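Local coordinates for protein alkane monooxygenase (Geobacillus thermodenitrificans, PDB 3B9O) that belongs to the luciferase-like monooxygenase family of TIM-barrel flavoproteins and holds flavin mononucleotide in its pocket, at residues A[139-142]-A[143-147]; A[152-155]-A[156-160]; A[355-358]-A[359-363]; A[394-397]-A[398-402]. All coordinates share one frame; numbering follows the deposited sequence.

Interaction 1: A[139-142]-A[143-147]; sequences LPSA and DKNFG
The Phe-146 ring meets the carbonyl oxygen of Ala-142 at its edge, near the ring plane, with CD1 of Phe-146 3.3 Å from O of Ala-142. Outside the segment the same ring stacks with Tyr-109. The torsion that sets CG of Phe-146 opposite its own carbonyl carbon (chi1 -75°) carries the ring back beside the preceding turn, with its edge against the oxygen that its own N-H already uses: Phe-146 N donates to Ala-142 O at 2.9 Å. One residue earlier Asn-145 N reaches Ser-141 O at 2.9 Å, while the bond from Lys-144 N to Pro-140 O is weak. These bonds make up the short helix 140-145, which follows strand 130-135 of the barrel and ends in a Schellman motif: Gly-147, with positive phi, is its C' residue, and Gly-147 N turns back to Lys-144 O at 3.1 Å. On another side of the helix a water links OG of Ser-141, at 2.8 Å, to ND2 of Asn-145, at 3.0 Å, and accepts from the amide. Asp-143 leaves the helix on a further side, where OD2 is hydrogen-bonded to the hydroxyl of Tyr-109 and OD1 forms a salt bridge with Arg-157, two partners that fix the rotation of its carboxylate.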
loop_
_atom_site.group_PDB
_atom_site.type_symbol
_atom_site.label_atom_id
_atom_site.label_comp_id
_atom_site.label_asym_id
_atom_site.label_seq_id
_atom_site.Cartn_x
_atom_site.Cartn_y
_atom_site.Cartn_z
ATOM N N LEU A 139 3.517 15.633 -4.004
ATOM C CA LEU A 139 2.847 16.356 -5.090
ATOM C C LEU A 139 2.421 17.739 -4.598
ATOM O O LEU A 139 1.520 17.842 -3.761
ATOM C CB LEU A 139 1.668 15.546 -5.642
ATOM C CG LEU A 139 1.961 14.226 -6.387
ATOM C CD1 LEU A 139 0.694 13.403 -6.558
ATOM C CD2 LEU A 139 2.608 14.440 -7.734
ATOM N N PRO A 140 3.096 18.810 -5.095
ATOM C CA PRO A 140 2.928 20.193 -4.587
ATOM C C PRO A 140 1.515 20.796 -4.588
ATOM O O PRO A 140 1.262 21.689 -3.772
ATOM C CB PRO A 140 3.867 21.033 -5.485
ATOM C CG PRO A 140 4.118 20.169 -6.699
ATOM C CD PRO A 140 4.114 18.754 -6.165
ATOM N N SER A 141 0.611 20.341 -5.460
ATOM C CA SER A 141 -0.746 20.898 -5.461
ATOM C C SER A 141 -1.537 20.543 -4.200
ATOM O O SER A 141 -2.414 21.315 -3.790
ATOM C CB SER A 141 -1.535 20.516 -6.713
ATOM O OG SER A 141 -2.120 19.224 -6.608
ATOM N N ALA A 142 -1.206 19.411 -3.567
ATOM C CA ALA A 142 -1.801 19.079 -2.269
ATOM C C ALA A 142 -1.440 20.148 -1.189
ATOM O O ALA A 142 -2.307 20.636 -0.455
ATOM C CB ALA A 142 -1.402 17.669 -1.836
ATOM N N ASP A 143 -0.176 20.555 -1.121
ATOM C CA ASP A 143 0.202 21.555 -0.121
ATOM C C ASP A 143 -0.493 22.903 -0.325
ATOM O O ASP A 143 -0.824 23.584 0.670
ATOM C CB ASP A 143 1.717 21.723 -0.055
ATOM C CG ASP A 143 2.402 20.437 0.279
ATOM O OD1 ASP A 143 2.878 20.286 1.411
ATOM O OD2 ASP A 143 2.402 19.533 -0.570
ATOM N N LYS A 144 -0.707 23.273 -1.589
ATOM C CA LYS A 144 -1.442 24.492 -1.938
ATOM C C LYS A 144 -2.915 24.361 -1.523
ATOM O O LYS A 144 -3.481 25.276 -0.933
ATOM C CB LYS A 144 -1.382 24.755 -3.444
ATOM C CG LYS A 144 -0.016 25.166 -4.044
ATOM C CD LYS A 144 -0.120 25.246 -5.599
ATOM C CE LYS A 144 -0.567 26.656 -6.085
ATOM N NZ LYS A 144 -1.451 26.668 -7.340
ATOM N N ASN A 145 -3.521 23.220 -1.849
ATOM C CA ASN A 145 -4.949 22.986 -1.600
ATOM C C ASN A 145 -5.378 22.674 -0.161
ATOM O O ASN A 145 -6.557 22.777 0.177
ATOM C CB ASN A 145 -5.451 21.924 -2.555
ATOM C CG ASN A 145 -5.585 22.462 -3.934
ATOM O OD1 ASN A 145 -6.064 23.583 -4.106
ATOM N ND2 ASN A 145 -5.122 21.716 -4.926
ATOM N N PHE A 146 -4.428 22.261 0.669
ATOM C CA PHE A 146 -4.674 22.178 2.098
ATOM C C PHE A 146 -4.200 23.473 2.811
ATOM O O PHE A 146 -4.227 23.567 4.041
ATOM C CB PHE A 146 -4.061 20.905 2.689
ATOM C CG PHE A 146 -4.829 19.660 2.372
ATOM C CD1 PHE A 146 -4.552 18.932 1.212
ATOM C CD2 PHE A 146 -5.860 19.221 3.219
ATOM C CE1 PHE A 146 -5.272 17.772 0.914
ATOM C CE2 PHE A 146 -6.581 18.062 2.920
ATOM C CZ PHE A 146 -6.281 17.344 1.774
ATOM N N GLY A 147 -3.804 24.460 2.004
ATOM C CA GLY A 147 -3.375 25.788 2.443
ATOM C C GLY A 147 -2.235 25.756 3.448
ATOM O O GLY A 147 -2.211 26.574 4.382
HETATM O O HOH W 1 -4.516 18.744 -5.183
#

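Interaction 2: A[152-155]-A[156-160]; sequences LEHD and ERYDL. With FMN (flavin mononucleotide), chain C.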
loop_
_atom_site.group_PDB
_atom_site.type_symbol
_atom_site.label_atom_id
_atom_site.label_comp_id
_atom_site.label_asym_id
_atom_site.label_seq_id
_atom_site.Cartn_x
_atom_site.Cartn_y
_atom_site.Cartn_z
ATOM N N LEU A 152 6.875 21.818 4.023
ATOM C CA LEU A 152 7.912 20.969 4.577
ATOM C C LEU A 152 8.771 20.351 3.481
ATOM O O LEU A 152 8.259 19.916 2.432
ATOM C CB LEU A 152 7.308 19.882 5.480
ATOM C CG LEU A 152 6.506 20.329 6.701
ATOM C CD1 LEU A 152 6.230 19.118 7.577
ATOM C CD2 LEU A 152 7.211 21.445 7.508
ATOM N N GLU A 153 10.078 20.311 3.759
ATOM C CA GLU A 153 11.064 19.641 2.910
ATOM C C GLU A 153 10.892 18.120 3.032
ATOM O O GLU A 153 10.353 17.661 4.022
ATOM C CB GLU A 153 12.471 20.021 3.380
ATOM C CG GLU A 153 12.818 21.495 3.183
ATOM C CD GLU A 153 13.553 21.739 1.880
ATOM O OE1 GLU A 153 12.925 21.641 0.784
ATOM O OE2 GLU A 153 14.775 22.022 1.966
ATOM N N HIS A 154 11.356 17.379 2.021
ATOM C CA HIS A 154 11.274 15.911 1.954
ATOM C C HIS A 154 11.537 15.180 3.288
ATOM O O HIS A 154 10.687 14.418 3.757
ATOM C CB HIS A 154 12.202 15.375 0.863
ATOM C CG HIS A 154 12.314 13.878 0.849
ATOM N ND1 HIS A 154 11.579 13.079 -0.001
ATOM C CD2 HIS A 154 13.056 13.037 1.604
ATOM C CE1 HIS A 154 11.891 11.812 0.210
ATOM N NE2 HIS A 154 12.776 11.760 1.188
ATOM N N ASP A 155 12.706 15.419 3.902
ATOM C CA ASP A 155 13.093 14.702 5.111
ATOM C C ASP A 155 12.263 15.137 6.309
ATOM O O ASP A 155 11.888 14.311 7.153
ATOM C CB ASP A 155 14.592 14.867 5.406
ATOM C CG ASP A 155 15.471 13.862 4.639
ATOM O OD1 ASP A 155 15.034 13.311 3.593
ATOM O OD2 ASP A 155 16.615 13.623 5.113
ATOM N N GLU A 156 11.972 16.431 6.374
ATOM C CA GLU A 156 11.163 16.984 7.439
ATOM C C GLU A 156 9.724 16.400 7.438
ATOM O O GLU A 156 9.106 16.231 8.485
ATOM C CB GLU A 156 11.129 18.504 7.294
ATOM C CG GLU A 156 10.365 19.200 8.366
ATOM C CD GLU A 156 10.541 20.712 8.325
ATOM O OE1 GLU A 156 11.135 21.248 7.335
ATOM O OE2 GLU A 156 10.065 21.343 9.305
ATOM N N ARG A 157 9.205 16.088 6.259
ATOM C CA ARG A 157 7.923 15.380 6.179
ATOM C C ARG A 157 7.929 14.049 6.944
ATOM O O ARG A 157 6.913 13.688 7.532
ATOM C CB ARG A 157 7.537 15.141 4.715
ATOM C CG ARG A 157 7.060 16.422 4.040
ATOM C CD ARG A 157 6.925 16.288 2.546
ATOM N NE ARG A 157 6.545 17.587 2.042
ATOM C CZ ARG A 157 5.457 17.853 1.328
ATOM N NH1 ARG A 157 4.624 16.887 0.951
ATOM N NH2 ARG A 157 5.231 19.096 0.957
ATOM N N TYR A 158 9.059 13.338 6.935
ATOM C CA TYR A 158 9.205 12.083 7.688
ATOM C C TYR A 158 9.314 12.281 9.203
ATOM O O TYR A 158 8.835 11.447 9.975
ATOM C CB TYR A 158 10.385 11.245 7.167
ATOM C CG TYR A 158 10.037 10.415 5.949
ATOM C CD1 TYR A 158 10.453 10.788 4.677
ATOM C CD2 TYR A 158 9.260 9.269 6.073
ATOM C CE1 TYR A 158 10.109 10.010 3.547
ATOM C CE2 TYR A 158 8.901 8.490 4.958
ATOM C CZ TYR A 158 9.322 8.855 3.700
ATOM O OH TYR A 158 8.963 8.064 2.606
ATOM N N ASP A 159 9.924 13.380 9.635
ATOM C CA ASP A 159 9.906 13.725 11.051
ATOM C C ASP A 159 8.474 14.002 11.541
ATOM O O ASP A 159 8.101 13.610 12.645
ATOM C CB ASP A 159 10.778 14.954 11.306
ATOM C CG ASP A 159 12.259 14.716 10.957
ATOM O OD1 ASP A 159 12.760 13.591 11.105
ATOM O OD2 ASP A 159 12.904 15.684 10.558
ATOM N N LEU A 160 7.698 14.710 10.725
ATOM C CA LEU A 160 6.288 14.949 10.999
ATOM C C LEU A 160 5.520 13.609 11.087
ATOM O O LEU A 160 4.736 13.376 12.027
ATOM C CB LEU A 160 5.701 15.877 9.917
ATOM C CG LEU A 160 4.173 15.976 9.843
ATOM C CD1 LEU A 160 3.585 16.517 11.141
ATOM C CD2 LEU A 160 3.771 16.853 8.687
HETATM N N1 FMN C . 3.121 7.865 -2.614
HETATM C C2 FMN C . 1.826 8.248 -2.531
HETATM O O2 FMN C . 1.579 9.463 -2.271
HETATM N N3 FMN C . 0.849 7.304 -2.730
HETATM C C4 FMN C . 1.158 5.996 -2.999
HETATM O O4 FMN C . 0.251 5.153 -3.166
HETATM C C4A FMN C . 2.500 5.593 -3.077
HETATM N N5 FMN C . 2.879 4.305 -3.335
HETATM C C5A FMN C . 4.210 3.982 -3.415
HETATM C C6 FMN C . 4.638 2.669 -3.691
HETATM C C7 FMN C . 6.010 2.355 -3.756
HETATM C C7M FMN C . 6.487 0.950 -4.055
HETATM C C8 FMN C . 6.956 3.346 -3.539
HETATM C C8M FMN C . 8.431 3.023 -3.610
HETATM C C9 FMN C . 6.546 4.657 -3.269
HETATM C C9A FMN C . 5.180 4.986 -3.207
HETATM N N10 FMN C . 4.787 6.260 -2.945
HETATM C C10 FMN C . 3.477 6.576 -2.884
HETATM C "C1'" FMN C . 5.769 7.342 -2.716
HETATM C "C2'" FMN C . 5.966 7.550 -1.205
HETATM O "O2'" FMN C . 5.110 6.688 -0.452
HETATM C "C3'" FMN C . 5.749 8.985 -0.698
HETATM O "O3'" FMN C . 4.536 9.587 -1.199
HETATM C "C4'" FMN C . 7.001 9.878 -0.850
HETATM O "O4'" FMN C . 6.703 11.107 -1.520
HETATM C "C5'" FMN C . 8.179 9.216 -1.572
HETATM O "O5'" FMN C . 8.949 8.617 -0.537
HETATM P P FMN C . 10.544 8.442 -0.612
HETATM O O1P FMN C . 11.044 9.736 -1.233
HETATM O O2P FMN C . 10.913 8.224 0.826
HETATM O O3P FMN C . 10.799 7.274 -1.546
#
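The start of helix 154-174 forms part of the flavin mononucleotide pocket, to which His-154 and Tyr-158, one turn apart, both belong. Tyr-158 directs an edge toward the face of His-154 in an offset edge-to-face pair, with centroids 5.7 Å apart and planes at 60°. From this position the hydroxyl of Tyr-158 donates to O2P of the flavin mononucleotide phosphate at 2.6 Å, the phosphate oxygen lying near the plane of the phenol ring. NE2 of His-154 is hydrogen-bonded to Ser-230, itself a partner of the ligand. Away from the ligand, Arg-157 folds back along the incoming chain. Its extended run from CG to NE brings NE to within 2.9 Å of Leu-152 O in a nearly straight bond (173°), in the guanidinium plane yet well above the plane of the carbonyl; NH2 adds a weak bond to the same oxygen. Arg-157 N closes the first turn on Glu-153 O at 3.0 Å. Leu-152 packs across two side chains, its CD1 3.5 Å from CD2 of Leu-160 and its CD2 against the carboxylate of Glu-156. Since Arg-157 also makes a salt bridge with Asp-143, its guanidinium is held both by a carbonyl and by a charge, while the short bond from Tyr-158 ties the first turns of the helix directly to the phosphate.

Interaction 3: A[355-358]-A[359-363]; sequences TPKK and VADEM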
loop_
_atom_site.group_PDB
_atom_site.type_symbol
_atom_site.label_atom_id
_atom_site.label_comp_id
_atom_site.label_asym_id
_atom_site.label_seq_id
_atom_site.Cartn_x
_atom_site.Cartn_y
_atom_site.Cartn_z
ATOM N N THR A 355 3.688 -18.947 -18.895
ATOM C CA THR A 355 2.774 -19.949 -18.325
ATOM C C THR A 355 2.783 -19.838 -16.813
ATOM O O THR A 355 3.703 -19.233 -16.258
ATOM C CB THR A 355 3.198 -21.358 -18.720
ATOM O OG1 THR A 355 4.492 -21.601 -18.141
ATOM C CG2 THR A 355 3.266 -21.492 -20.272
ATOM N N PRO A 356 1.789 -20.459 -16.132
ATOM C CA PRO A 356 1.790 -20.430 -14.663
ATOM C C PRO A 356 3.024 -21.048 -14.016
ATOM O O PRO A 356 3.415 -20.578 -12.953
ATOM C CB PRO A 356 0.571 -21.253 -14.271
ATOM C CG PRO A 356 -0.311 -21.281 -15.505
ATOM C CD PRO A 356 0.606 -21.152 -16.675
ATOM N N LYS A 357 3.597 -22.098 -14.615
ATOM C CA LYS A 357 4.813 -22.675 -14.069
ATOM C C LYS A 357 5.911 -21.620 -14.031
ATOM O O LYS A 357 6.557 -21.437 -12.979
ATOM C CB LYS A 357 5.305 -23.943 -14.793
ATOM C CG LYS A 357 6.495 -24.614 -13.988
ATOM C CD LYS A 357 7.180 -25.745 -14.742
ATOM C CE LYS A 357 8.417 -26.217 -13.943
ATOM N NZ LYS A 357 9.507 -25.167 -14.058
ATOM N N LYS A 358 6.099 -20.924 -15.146
ATOM C CA LYS A 358 7.106 -19.839 -15.229
ATOM C C LYS A 358 6.849 -18.703 -14.235
ATOM O O LYS A 358 7.784 -18.256 -13.541
ATOM C CB LYS A 358 7.213 -19.258 -16.642
ATOM C CG LYS A 358 8.196 -18.079 -16.726
ATOM C CD LYS A 358 8.571 -17.721 -18.136
ATOM C CE LYS A 358 9.479 -16.479 -18.087
ATOM N NZ LYS A 358 9.202 -15.536 -19.175
ATOM N N VAL A 359 5.616 -18.207 -14.183
ATOM C CA VAL A 359 5.314 -17.078 -13.247
ATOM C C VAL A 359 5.661 -17.478 -11.819
ATOM O O VAL A 359 6.287 -16.728 -11.049
ATOM C CB VAL A 359 3.808 -16.639 -13.356
ATOM C CG1 VAL A 359 3.414 -15.579 -12.295
ATOM C CG2 VAL A 359 3.504 -16.138 -14.780
ATOM N N ALA A 360 5.208 -18.659 -11.447
ATOM C CA ALA A 360 5.454 -19.190 -10.135
ATOM C C ALA A 360 6.949 -19.366 -9.842
ATOM O O ALA A 360 7.440 -19.033 -8.720
ATOM C CB ALA A 360 4.705 -20.531 -9.979
ATOM N N ASP A 361 7.663 -19.936 -10.824
ATOM C CA ASP A 361 9.150 -20.018 -10.747
ATOM C C ASP A 361 9.820 -18.667 -10.441
ATOM O O ASP A 361 10.682 -18.562 -9.539
ATOM C CB ASP A 361 9.761 -20.628 -12.034
ATOM C CG ASP A 361 9.463 -22.115 -12.185
ATOM O OD1 ASP A 361 9.107 -22.767 -11.186
ATOM O OD2 ASP A 361 9.567 -22.654 -13.320
ATOM N N GLU A 362 9.405 -17.645 -11.177
ATOM C CA GLU A 362 9.994 -16.301 -11.025
ATOM C C GLU A 362 9.604 -15.659 -9.716
ATOM O O GLU A 362 10.437 -15.039 -9.062
ATOM C CB GLU A 362 9.661 -15.415 -12.234
ATOM C CG GLU A 362 10.276 -16.024 -13.489
ATOM C CD GLU A 362 10.126 -15.165 -14.720
ATOM O OE1 GLU A 362 11.037 -15.245 -15.582
ATOM O OE2 GLU A 362 9.124 -14.420 -14.847
ATOM N N MET A 363 8.352 -15.856 -9.302
ATOM C CA MET A 363 7.926 -15.417 -7.970
ATOM C C MET A 363 8.714 -16.090 -6.882
ATOM O O MET A 363 9.213 -15.441 -5.959
ATOM C CB MET A 363 6.439 -15.650 -7.796
ATOM C CG MET A 363 5.576 -14.767 -8.769
ATOM S SD MET A 363 3.803 -15.117 -8.529
ATOM C CE MET A 363 3.535 -14.542 -6.868
HETATM O O HOH W 2 10.079 -25.257 -11.321
HETATM O O HOH W 3 8.914 -12.908 -17.835
#
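Lys-357 NZ and Asp-361 OD2 form a salt bridge 2.6 Å long, one helical turn apart, the ammonium approaching on the syn side of the carboxylate. The lysine chain runs extended until a last bend (chi4 -73°) swings NZ onto the acid. A water closes the pair into a ring, accepting from NZ of Lys-357 at 2.8 Å and donating to OD1 of Asp-361 at 2.7 Å. The next pair along is looser: CE of Lys-358 lies 3.2 Å from OE1 of Glu-362, but the charges of NZ and OE1 stay 4.0 Å apart. Each has its stronger partner outside, Lys-358 NZ at Val-353 O and Glu-362 OE2 at the hydroxyl of Ser-352. Both pairs rest on the first turns of helix 356-370, which follows strand 350-354 as a beta-alpha element of the barrel. Thr-355 is its N-cap, OG1 accepting a long, weak bond from Lys-358 N, while Thr-355 O receives Val-359 N at 3.0 Å. Behind the charged flank, Val-359 packs on Val-283 and Val-285 of strand 276-285, and Ala-360 faces Glu-396 and Leu-397 of helix 384-399. Asp-361 OD1 also has a salt bridge to Arg-400, so the two oxygens of this carboxylate serve different bases.

Interaction 4: A[394-397]-A[398-402]; sequences VPEL and QKRGL
OE2 of Glu-396 is gripped by two nitrogens of Arg-400, NH2 at 2.9 Å and NE at 3.1 Å, in a side-on salt bridge that converges on one oxygen. It is half of a salt-bridge network at the end of helix 384-399, where the helix ends in a Schellman motif. The acceptor lies 3° out of the guanidinium plane, at its edge, yet the carboxylate stands almost perpendicular to that plane (87°). NH2 uses the anti lone pair of OE2, and NE comes in on the same anti side but tilted from the carboxylate plane. The other oxygen, OE1 of Glu-396, receives NZ of Lys-399 at 2.9 Å from above the carboxylate plane. A bend in the glutamate chain (chi2 73°) lets one acid reach both bases, three and four residues on. Arg-400 has a further partner in Asp-361 of helix 356-370, which NH1 meets in another salt bridge; the guanidinium thus spans two acids and ties the end of helix 384-399 to helix 356-370. Just past the helix, Gly-401, with positive phi, turns the backbone, and Gly-401 N bonds back to Gln-398 O at 3.1 Å. Leu-402 N then closes the wider loop on Leu-397 O at 2.9 Å. This reversal lays Leu-402 across Leu-397 at about a right angle, with their CD1 atoms 4.2 Å apart.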
loop_
_atom_site.group_PDB
_atom_site.type_symbol
_atom_site.label_atom_id
_atom_site.label_comp_id
_atom_site.label_asym_id
_atom_site.label_seq_id
_atom_site.Cartn_x
_atom_site.Cartn_y
_atom_site.Cartn_z
ATOM N N VAL A 394 -2.610 -19.141 -9.234
ATOM C CA VAL A 394 -2.937 -19.533 -7.854
ATOM C C VAL A 394 -2.891 -21.094 -7.653
ATOM O O VAL A 394 -2.269 -21.560 -6.701
ATOM C CB VAL A 394 -4.266 -18.883 -7.350
ATOM C CG1 VAL A 394 -4.884 -19.686 -6.177
ATOM C CG2 VAL A 394 -4.010 -17.365 -6.967
ATOM N N PRO A 395 -3.540 -21.883 -8.537
ATOM C CA PRO A 395 -3.489 -23.359 -8.338
ATOM C C PRO A 395 -2.052 -23.927 -8.448
ATOM O O PRO A 395 -1.680 -24.856 -7.710
ATOM C CB PRO A 395 -4.395 -23.919 -9.470
ATOM C CG PRO A 395 -5.240 -22.773 -9.862
ATOM C CD PRO A 395 -4.402 -21.515 -9.675
ATOM N N GLU A 396 -1.251 -23.327 -9.328
ATOM C CA GLU A 396 0.160 -23.694 -9.484
ATOM C C GLU A 396 0.964 -23.405 -8.200
ATOM O O GLU A 396 1.720 -24.245 -7.722
ATOM C CB GLU A 396 0.757 -22.931 -10.666
ATOM C CG GLU A 396 2.287 -23.153 -10.867
ATOM C CD GLU A 396 2.622 -24.537 -11.425
ATOM O OE1 GLU A 396 1.712 -25.215 -11.988
ATOM O OE2 GLU A 396 3.806 -24.923 -11.295
ATOM N N LEU A 397 0.801 -22.209 -7.658
ATOM C CA LEU A 397 1.396 -21.853 -6.377
ATOM C C LEU A 397 0.921 -22.775 -5.244
ATOM O O LEU A 397 1.714 -23.164 -4.391
ATOM C CB LEU A 397 1.021 -20.402 -6.019
ATOM C CG LEU A 397 1.940 -19.216 -6.270
ATOM C CD1 LEU A 397 3.219 -19.481 -7.047
ATOM C CD2 LEU A 397 1.187 -17.902 -6.633
ATOM N N GLN A 398 -0.382 -23.058 -5.205
ATOM C CA GLN A 398 -0.982 -23.912 -4.151
ATOM C C GLN A 398 -0.446 -25.360 -4.153
ATOM O O GLN A 398 -0.067 -25.895 -3.108
ATOM C CB GLN A 398 -2.510 -23.921 -4.269
ATOM C CG GLN A 398 -3.156 -22.594 -3.846
ATOM C CD GLN A 398 -4.658 -22.493 -4.132
ATOM O OE1 GLN A 398 -5.391 -21.821 -3.377
ATOM N NE2 GLN A 398 -5.119 -23.118 -5.203
ATOM N N LYS A 399 -0.380 -25.960 -5.343
ATOM C CA LYS A 399 0.136 -27.326 -5.530
ATOM C C LYS A 399 1.596 -27.430 -5.039
ATOM O O LYS A 399 2.028 -28.457 -4.507
ATOM C CB LYS A 399 -0.034 -27.733 -6.998
ATOM C CG LYS A 399 1.073 -28.569 -7.583
ATOM C CD LYS A 399 1.619 -27.967 -8.891
ATOM C CE LYS A 399 0.796 -28.377 -10.113
ATOM N NZ LYS A 399 1.564 -28.083 -11.378
ATOM N N ARG A 400 2.346 -26.348 -5.188
ATOM C CA ARG A 400 3.744 -26.314 -4.782
ATOM C C ARG A 400 4.016 -25.960 -3.327
ATOM O O ARG A 400 5.190 -25.877 -2.918
ATOM C CB ARG A 400 4.468 -25.279 -5.613
ATOM C CG ARG A 400 4.642 -25.611 -7.025
ATOM C CD ARG A 400 5.658 -24.585 -7.443
ATOM N NE ARG A 400 5.597 -24.367 -8.845
ATOM C CZ ARG A 400 6.443 -23.613 -9.516
ATOM N NH1 ARG A 400 7.474 -23.004 -8.927
ATOM N NH2 ARG A 400 6.237 -23.493 -10.790
ATOM N N GLY A 401 2.963 -25.721 -2.551
ATOM C CA GLY A 401 3.116 -25.284 -1.165
ATOM C C GLY A 401 3.527 -23.826 -0.998
ATOM O O GLY A 401 4.012 -23.448 0.070
ATOM N N LEU A 402 3.321 -23.008 -2.032
ATOM C CA LEU A 402 3.846 -21.623 -2.040
ATOM C C LEU A 402 2.780 -20.546 -1.745
ATOM O O LEU A 402 3.045 -19.335 -1.814
ATOM C CB LEU A 402 4.470 -21.329 -3.403
ATOM C CG LEU A 402 5.797 -22.053 -3.707
ATOM C CD1 LEU A 402 6.032 -21.921 -5.202
ATOM C CD2 LEU A 402 6.958 -21.480 -2.907
#

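How the interactions relate
The four contacts follow one another along the chain but fall into two clusters on opposite sides of its centre. Interactions 1 and 2, on successive helices 140-145 and 154-174, have centres 15 Å apart and are joined by the Asp-143 to Arg-157 salt bridge beside the flavin mononucleotide pocket. Interactions 3 and 4, with centres 10 Å apart, lie on helices 356-370 and 384-399, joined by Asp-361 with Arg-400 and by Ala-360 packing on Leu-397. About 40 Å separates the centres of interactions 2 and 3. In both clusters a salt bridge joins one helix to the next, but only interactions 3 and 4 add salt bridges within their own segments.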